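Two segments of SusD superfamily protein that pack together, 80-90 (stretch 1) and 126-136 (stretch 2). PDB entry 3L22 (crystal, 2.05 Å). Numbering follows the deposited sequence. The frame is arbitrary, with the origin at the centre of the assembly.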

ATOM      1  N   GLU A  80      -2.215  16.978   2.068  1.00 14.46           N
ATOM      2  CA  GLU A  80      -2.169  15.517   1.972  1.00 14.49           C
ATOM      3  C   GLU A  80      -2.741  14.831   3.232  1.00 14.44           C
ATOM      4  O   GLU A  80      -3.276  13.722   3.150  1.00 14.71           O
ATOM      5  CB  GLU A  80      -0.767  14.990   1.633  1.00 14.33           C
ATOM      6  CG  GLU A  80       0.351  15.288   2.634  1.00 15.63           C
ATOM      7  CD  GLU A  80       1.164  16.535   2.246  1.00 16.23           C
ATOM      8  OE1 GLU A  80       0.541  17.561   1.857  1.00 14.13           O
ATOM      9  OE2 GLU A  80       2.410  16.482   2.355  1.00 14.55           O
ATOM     10  N   ASN A  81      -2.650  15.510   4.375  1.00 13.17           N
ATOM     11  CA  ASN A  81      -3.230  15.029   5.615  1.00 13.68           C
ATOM     12  C   ASN A  81      -4.769  15.150   5.592  1.00 13.75           C
ATOM     13  O   ASN A  81      -5.461  14.184   5.785  1.00 13.99           O
ATOM     14  CB  ASN A  81      -2.568  15.782   6.791  1.00 13.29           C
ATOM     15  CG  ASN A  81      -2.892  15.184   8.162  1.00 13.27           C
ATOM     16  OD1 ASN A  81      -3.662  14.208   8.289  1.00 12.95           O
ATOM     17  ND2 ASN A  81      -2.303  15.796   9.219  1.00 11.00           N
ATOM     18  N   ALA A  82      -5.285  16.333   5.287  1.00 14.38           N
ATOM     19  CA  ALA A  82      -6.708  16.566   5.174  1.00 14.07           C
ATOM     20  C   ALA A  82      -7.349  15.675   4.103  1.00 14.78           C
ATOM     21  O   ALA A  82      -8.419  15.073   4.325  1.00 14.43           O
ATOM     22  CB  ALA A  82      -6.966  18.053   4.859  1.00 14.23           C
ATOM     23  N   ASP A  83      -6.688  15.555   2.966  1.00 14.39           N
ATOM     24  CA  ASP A  83      -7.231  14.751   1.884  1.00 15.65           C
ATOM     25  C   ASP A  83      -7.218  13.261   2.189  1.00 14.81           C
ATOM     26  O   ASP A  83      -8.202  12.597   1.928  1.00 13.88           O
ATOM     27  CB  ASP A  83      -6.492  14.975   0.576  1.00 16.41           C
ATOM     28  CG  ASP A  83      -6.654  16.417   0.017  1.00 19.31           C
ATOM     29  OD1 ASP A  83      -7.502  17.209   0.497  1.00 24.38           O
ATOM     30  OD2 ASP A  83      -5.863  16.735  -0.906  1.00 23.31           O
ATOM     31  N   THR A  84      -6.116  12.739   2.726  1.00 14.94           N
ATOM     32  CA  THR A  84      -6.066  11.331   3.053  1.00 14.79           C
ATOM     33  C   THR A  84      -7.174  10.986   4.039  1.00 15.15           C
ATOM     34  O   THR A  84      -7.899  10.006   3.861  1.00 15.51           O
ATOM     35  CB  THR A  84      -4.707  10.940   3.648  1.00 15.84           C
ATOM     36  OG1 THR A  84      -3.684  11.181   2.667  1.00 14.92           O
ATOM     37  CG2 THR A  84      -4.729   9.456   4.089  1.00 13.42           C
ATOM     38  N   TRP A  85      -7.290  11.813   5.079  1.00 14.86           N
ATOM     39  CA  TRP A  85      -8.319  11.655   6.104  1.00 14.76           C
ATOM     40  C   TRP A  85      -9.742  11.708   5.519  1.00 14.79           C
ATOM     41  O   TRP A  85     -10.526  10.769   5.676  1.00 14.60           O
ATOM     42  CB  TRP A  85      -8.155  12.735   7.182  1.00 14.42           C
ATOM     43  CG  TRP A  85      -8.967  12.485   8.395  1.00 15.25           C
ATOM     44  CD1 TRP A  85     -10.245  12.896   8.615  1.00 14.81           C
ATOM     45  CD2 TRP A  85      -8.569  11.756   9.570  1.00 13.50           C
ATOM     46  NE1 TRP A  85     -10.674  12.455   9.836  1.00 16.61           N
ATOM     47  CE2 TRP A  85      -9.666  11.763  10.452  1.00 16.41           C
ATOM     48  CE3 TRP A  85      -7.403  11.081   9.948  1.00 14.39           C
ATOM     49  CZ2 TRP A  85      -9.635  11.137  11.702  1.00 13.93           C
ATOM     50  CZ3 TRP A  85      -7.364  10.470  11.185  1.00 14.83           C
ATOM     51  CH2 TRP A  85      -8.480  10.518  12.060  1.00 14.49           C
ATOM     52  N   THR A  86     -10.065  12.826   4.881  1.00 14.25           N
ATOM     53  CA  THR A  86     -11.377  13.039   4.333  1.00 14.00           C
ATOM     54  C   THR A  86     -11.762  11.931   3.360  1.00 13.99           C
ATOM     55  O   THR A  86     -12.834  11.366   3.504  1.00 12.39           O
ATOM     56  CB  THR A  86     -11.460  14.405   3.647  1.00 13.84           C
ATOM     57  OG1 THR A  86     -11.181  15.413   4.626  1.00 15.42           O
ATOM     58  CG2 THR A  86     -12.877  14.674   3.043  1.00 13.91           C
ATOM     59  N   TYR A  87     -10.875  11.559   2.423  1.00 14.29           N
ATOM     60  CA  TYR A  87     -11.290  10.584   1.394  1.00 14.48           C
ATOM     61  C   TYR A  87     -11.267   9.130   1.868  1.00 14.67           C
ATOM     62  O   TYR A  87     -12.082   8.346   1.383  1.00 14.45           O
ATOM     63  CB  TYR A  87     -10.583  10.840   0.038  1.00 14.32           C
ATOM     64  CG  TYR A  87     -11.135  12.120  -0.533  1.00 15.32           C
ATOM     65  CD1 TYR A  87     -10.555  13.351  -0.240  1.00 17.60           C
ATOM     66  CD2 TYR A  87     -12.297  12.111  -1.283  1.00 16.35           C
ATOM     67  CE1 TYR A  87     -11.115  14.528  -0.700  1.00 17.39           C
ATOM     68  CE2 TYR A  87     -12.875  13.275  -1.729  1.00 17.28           C
ATOM     69  CZ  TYR A  87     -12.274  14.464  -1.445  1.00 18.71           C
ATOM     70  OH  TYR A  87     -12.820  15.603  -1.903  1.00 21.91           O
ATOM     71  N   ALA A  88     -10.376   8.780   2.801  1.00 14.33           N
ATOM     72  CA  ALA A  88     -10.431   7.480   3.447  1.00 14.69           C
ATOM     73  C   ALA A  88     -11.764   7.311   4.186  1.00 15.20           C
ATOM     74  O   ALA A  88     -12.401   6.293   4.031  1.00 14.56           O
ATOM     75  CB  ALA A  88      -9.235   7.237   4.414  1.00 14.01           C
ATOM     76  N   TYR A  89     -12.160   8.300   4.986  1.00 15.39           N
ATOM     77  CA  TYR A  89     -13.402   8.200   5.752  1.00 15.07           C
ATOM     78  C   TYR A  89     -14.628   8.263   4.861  1.00 15.59           C
ATOM     79  O   TYR A  89     -15.622   7.598   5.181  1.00 14.24           O
ATOM     80  CB  TYR A  89     -13.469   9.231   6.932  1.00 15.55           C
ATOM     81  CG  TYR A  89     -12.747   8.694   8.159  1.00 14.47           C
ATOM     82  CD1 TYR A  89     -13.307   7.661   8.923  1.00 14.65           C
ATOM     83  CD2 TYR A  89     -11.480   9.140   8.501  1.00 12.83           C
ATOM     84  CE1 TYR A  89     -12.620   7.106   9.990  1.00 16.66           C
ATOM     85  CE2 TYR A  89     -10.806   8.626   9.591  1.00 14.13           C
ATOM     86  CZ  TYR A  89     -11.370   7.605  10.334  1.00 15.16           C
ATOM     87  OH  TYR A  89     -10.684   7.094  11.414  1.00 14.81           O
ATOM     88  N   LEU A  90     -14.573   9.029   3.758  1.00 15.02           N
ATOM     89  CA  LEU A  90     -15.636   8.963   2.766  1.00 16.16           C
ATOM     90  C   LEU A  90     -15.779   7.556   2.193  1.00 15.61           C
ATOM     91  O   LEU A  90     -16.882   7.026   2.093  1.00 15.00           O
ATOM     92  CB  LEU A  90     -15.429   9.923   1.593  1.00 16.71           C
ATOM     93  CG  LEU A  90     -15.903  11.354   1.770  1.00 22.39           C
ATOM     94  CD1 LEU A  90     -15.338  12.237   0.597  1.00 23.16           C
ATOM     95  CD2 LEU A  90     -17.489  11.416   1.878  1.00 22.55           C
ATOM     96  N   LEU A 126      -8.842  -2.186   3.814  1.00 14.37           N
ATOM     97  CA  LEU A 126      -7.725  -1.523   3.181  1.00 14.36           C
ATOM     98  C   LEU A 126      -7.614  -0.031   3.580  1.00 14.71           C
ATOM     99  O   LEU A 126      -6.495   0.503   3.837  1.00 13.46           O
ATOM    100  CB  LEU A 126      -7.833  -1.699   1.647  1.00 14.00           C
ATOM    101  CG  LEU A 126      -6.593  -1.405   0.819  1.00 14.99           C
ATOM    102  CD1 LEU A 126      -5.338  -2.218   1.282  1.00 12.19           C
ATOM    103  CD2 LEU A 126      -6.848  -1.604  -0.696  1.00 14.59           C
ATOM    104  N   ALA A 127      -8.757   0.643   3.642  1.00 14.32           N
ATOM    105  CA  ALA A 127      -8.767   2.054   4.001  1.00 14.16           C
ATOM    106  C   ALA A 127      -8.221   2.237   5.422  1.00 14.29           C
ATOM    107  O   ALA A 127      -7.301   3.044   5.660  1.00 14.54           O
ATOM    108  CB  ALA A 127     -10.166   2.615   3.865  1.00 13.28           C
ATOM    109  N   TYR A 128      -8.735   1.442   6.364  1.00 13.86           N
ATOM    110  CA  TYR A 128      -8.226   1.483   7.742  1.00 13.25           C
ATOM    111  C   TYR A 128      -6.751   1.102   7.836  1.00 13.35           C
ATOM    112  O   TYR A 128      -6.018   1.656   8.665  1.00 13.03           O
ATOM    113  CB  TYR A 128      -9.077   0.614   8.690  1.00 13.21           C
ATOM    114  CG  TYR A 128     -10.312   1.337   9.166  1.00 12.49           C
ATOM    115  CD1 TYR A 128     -10.196   2.467   9.976  1.00 12.20           C
ATOM    116  CD2 TYR A 128     -11.602   0.929   8.786  1.00 14.49           C
ATOM    117  CE1 TYR A 128     -11.303   3.167  10.407  1.00 14.08           C
ATOM    118  CE2 TYR A 128     -12.743   1.637   9.236  1.00 12.15           C
ATOM    119  CZ  TYR A 128     -12.572   2.757  10.041  1.00 13.87           C
ATOM    120  OH  TYR A 128     -13.633   3.496  10.478  1.00 13.01           O
ATOM    121  N   TYR A 129      -6.311   0.151   7.009  1.00 12.84           N
ATOM    122  CA  TYR A 129      -4.925  -0.269   7.031  1.00 13.52           C
ATOM    123  C   TYR A 129      -3.965   0.891   6.701  1.00 13.12           C
ATOM    124  O   TYR A 129      -2.935   1.083   7.364  1.00 12.14           O
ATOM    125  CB  TYR A 129      -4.718  -1.460   6.059  1.00 14.00           C
ATOM    126  CG  TYR A 129      -3.280  -1.733   5.747  1.00 13.01           C
ATOM    127  CD1 TYR A 129      -2.512  -2.537   6.583  1.00 15.49           C
ATOM    128  CD2 TYR A 129      -2.687  -1.212   4.620  1.00 15.17           C
ATOM    129  CE1 TYR A 129      -1.186  -2.804   6.316  1.00 16.04           C
ATOM    130  CE2 TYR A 129      -1.326  -1.466   4.335  1.00 15.11           C
ATOM    131  CZ  TYR A 129      -0.594  -2.263   5.177  1.00 16.86           C
ATOM    132  OH  TYR A 129       0.732  -2.545   4.905  1.00 18.45           O
ATOM    133  N   TYR A 130      -4.299   1.647   5.656  1.00 12.97           N
ATOM    134  CA  TYR A 130      -3.475   2.798   5.307  1.00 13.57           C
ATOM    135  C   TYR A 130      -3.504   3.912   6.385  1.00 13.13           C
ATOM    136  O   TYR A 130      -2.452   4.461   6.710  1.00 13.87           O
ATOM    137  CB  TYR A 130      -3.816   3.307   3.907  1.00 13.93           C
ATOM    138  CG  TYR A 130      -3.317   2.374   2.806  1.00 14.01           C
ATOM    139  CD1 TYR A 130      -1.961   2.107   2.666  1.00 15.86           C
ATOM    140  CD2 TYR A 130      -4.197   1.808   1.895  1.00 14.94           C
ATOM    141  CE1 TYR A 130      -1.487   1.286   1.654  1.00 14.40           C
ATOM    142  CE2 TYR A 130      -3.751   0.974   0.890  1.00 14.72           C
ATOM    143  CZ  TYR A 130      -2.391   0.731   0.758  1.00 14.44           C
ATOM    144  OH  TYR A 130      -1.926  -0.083  -0.233  1.00 14.04           O
ATOM    145  N   LEU A 131      -4.657   4.180   6.987  1.00 12.07           N
ATOM    146  CA  LEU A 131      -4.725   5.129   8.098  1.00 12.62           C
ATOM    147  C   LEU A 131      -3.846   4.663   9.279  1.00 12.93           C
ATOM    148  O   LEU A 131      -3.145   5.470   9.907  1.00 13.06           O
ATOM    149  CB  LEU A 131      -6.161   5.334   8.563  1.00 12.76           C
ATOM    150  CG  LEU A 131      -7.192   5.959   7.611  1.00 12.32           C
ATOM    151  CD1 LEU A 131      -8.567   5.948   8.275  1.00  8.86           C
ATOM    152  CD2 LEU A 131      -6.734   7.409   7.214  1.00 11.70           C
ATOM    153  N   ASN A 132      -3.796   3.349   9.501  1.00 13.01           N
ATOM    154  CA  ASN A 132      -3.062   2.782  10.624  1.00 13.46           C
ATOM    155  C   ASN A 132      -1.549   2.863  10.413  1.00 13.14           C
ATOM    156  O   ASN A 132      -0.795   2.570  11.331  1.00 12.58           O
ATOM    157  CB  ASN A 132      -3.444   1.306  10.860  1.00 13.25           C
ATOM    158  CG  ASN A 132      -3.615   0.951  12.331  1.00 13.57           C
ATOM    159  OD1 ASN A 132      -3.935   1.806  13.150  1.00 14.33           O
ATOM    160  ND2 ASN A 132      -3.416  -0.343  12.669  1.00 11.71           N
ATOM    161  N   ASN A 133      -1.123   3.182   9.192  1.00 13.04           N
ATOM    162  CA  ASN A 133       0.290   3.362   8.863  1.00 12.98           C
ATOM    163  C   ASN A 133       0.693   4.822   8.653  1.00 13.34           C
ATOM    164  O   ASN A 133       1.786   5.091   8.110  1.00 14.25           O
ATOM    165  CB  ASN A 133       0.629   2.515   7.635  1.00 13.31           C
ATOM    166  CG  ASN A 133       0.780   1.049   7.969  1.00 13.89           C
ATOM    167  OD1 ASN A 133       1.824   0.649   8.502  1.00 16.49           O
ATOM    168  ND2 ASN A 133      -0.257   0.241   7.688  1.00 14.86           N
ATOM    169  N   LEU A 134      -0.132   5.751   9.157  1.00 13.25           N
ATOM    170  CA  LEU A 134       0.167   7.194   9.160  1.00 13.24           C
ATOM    171  C   LEU A 134       0.032   7.853  10.544  1.00 13.72           C
ATOM    172  O   LEU A 134       0.937   8.568  10.973  1.00 14.54           O
ATOM    173  CB  LEU A 134      -0.700   7.936   8.149  1.00 12.44           C
ATOM    174  CG  LEU A 134      -0.387   7.609   6.681  1.00 14.00           C
ATOM    175  CD1 LEU A 134      -1.525   8.086   5.757  1.00  9.89           C
ATOM    176  CD2 LEU A 134       0.994   8.194   6.291  1.00 14.08           C
ATOM    177  N   TYR A 135      -1.063   7.585  11.245  1.00 13.15           N
ATOM    178  CA  TYR A 135      -1.423   8.318  12.455  1.00 14.17           C
ATOM    179  C   TYR A 135      -0.859   7.765  13.786  1.00 14.22           C
ATOM    180  O   TYR A 135      -0.409   8.534  14.589  1.00 14.55           O
ATOM    181  CB  TYR A 135      -2.945   8.529  12.478  1.00 14.16           C
ATOM    182  CG  TYR A 135      -3.369   9.365  11.278  1.00 15.15           C
ATOM    183  CD1 TYR A 135      -3.211  10.766  11.282  1.00 15.30           C
ATOM    184  CD2 TYR A 135      -3.865   8.770  10.122  1.00 14.27           C
ATOM    185  CE1 TYR A 135      -3.557  11.548  10.162  1.00 14.76           C
ATOM    186  CE2 TYR A 135      -4.193   9.553   8.993  1.00 14.09           C
ATOM    187  CZ  TYR A 135      -4.051  10.924   9.020  1.00 14.26           C
ATOM    188  OH  TYR A 135      -4.414  11.663   7.916  1.00 14.61           O
ATOM    189  N   PRO A 136      -0.826   6.435  13.990  1.00 14.38           N
ATOM    190  CA  PRO A 136      -0.328   5.997  15.276  1.00 14.10           C
ATOM    191  C   PRO A 136       1.139   5.608  15.246  1.00 14.00           C
ATOM    192  O   PRO A 136       1.658   5.204  14.199  1.00 13.33           O
ATOM    193  CB  PRO A 136      -1.134   4.731  15.538  1.00 13.76           C
ATOM    194  CG  PRO A 136      -1.284   4.141  14.186  1.00 13.57           C
ATOM    195  CD  PRO A 136      -1.470   5.323  13.269  1.00 14.43           C
TER

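The most distinctive feature of this contact is Y135, a residue beyond the helical part of its stretch whose ring engages two partners in two different ways. Its hydroxyl donates a hydrogen bond to the side-chain carbonyl of N81, with Y135 OH 2.7 Å from N81 OD1, while one face of the same ring receives the edge of W85. The carboxamide oxygen lies near the plane of the tyrosine ring, as suits an acceptor for a phenolic proton, and this is the one hydrogen bond between the stretches. The other end of the N81 carboxamide, ND2, is satisfied elsewhere in the structure.

The pairing of W85 with Y135 is a nearly perpendicular edge-to-face arrangement: the six-membered ring of W85 and the ring of Y135 have their centroids 5.0 Å apart and their planes at 85°. W85 CE3 comes within 3.5 Å of Y135 CZ, so that the weakly positive rim of the indole is directed at the electron-rich tyrosine face. The CA-to-CB bond of W85 points sideways, but its t rotamer (chi1 -168°) accompanies a ring that ends nearer to the other stretch. N81 behaves similarly, also with chi1 in t, and the two residues, one helical turn apart, hold Y135 from its hydroxyl end and from one ring face.

The backbones are arranged so that these side chains meet at one end of a tapering interface. Residues 80-90 are helical throughout, and the helix of residues 126-131 runs roughly antiparallel to them, at 158° between N-to-C directions, with a closest axial approach of 9.7 Å. The CA atoms of A88 and A127 are only 5.7 Å apart, those of W85 and L131 are 7.7 Å apart, and those of N81 and L134 are 9.2 Å apart. At the narrow end the two alanines face each other, with A127 CB 4.3 Å from A88 O; further toward N81, L131, W85 and Y135 span the wider separation.

L131 forms the apolar centre. Its CA-to-CB bond points toward the first helix. Both methyls pack on A88, with L131 CD2 3.8 Å and CD1 4.1 Å from A88 CB; CD2 also lies 4.2 Å from T84 CG2, and CD1 lies 3.7 Å from Y89 CE2. T84 turns its methyl to this surface as well, with CG2 3.9 Å from L134 CD1. Its hydroxyl is bonded back along its own helix: T84 OG1 donates to E80 O at 2.6 Å, while the methyl faces the leucines.

Beside the alanines, Y89 and Y128 extend the packing. Both CA-to-CB bonds point sideways, yet the rings converge, bringing Y89 CE1 to 4.2 Å from Y128 CE1 and 3.8 Å from Y128 OH. Their hydroxyls are hydrogen-bonded elsewhere in the structure, so the pair contributes van der Waals contact here. In all, 438 Å² is buried between the stretches, both sides summed.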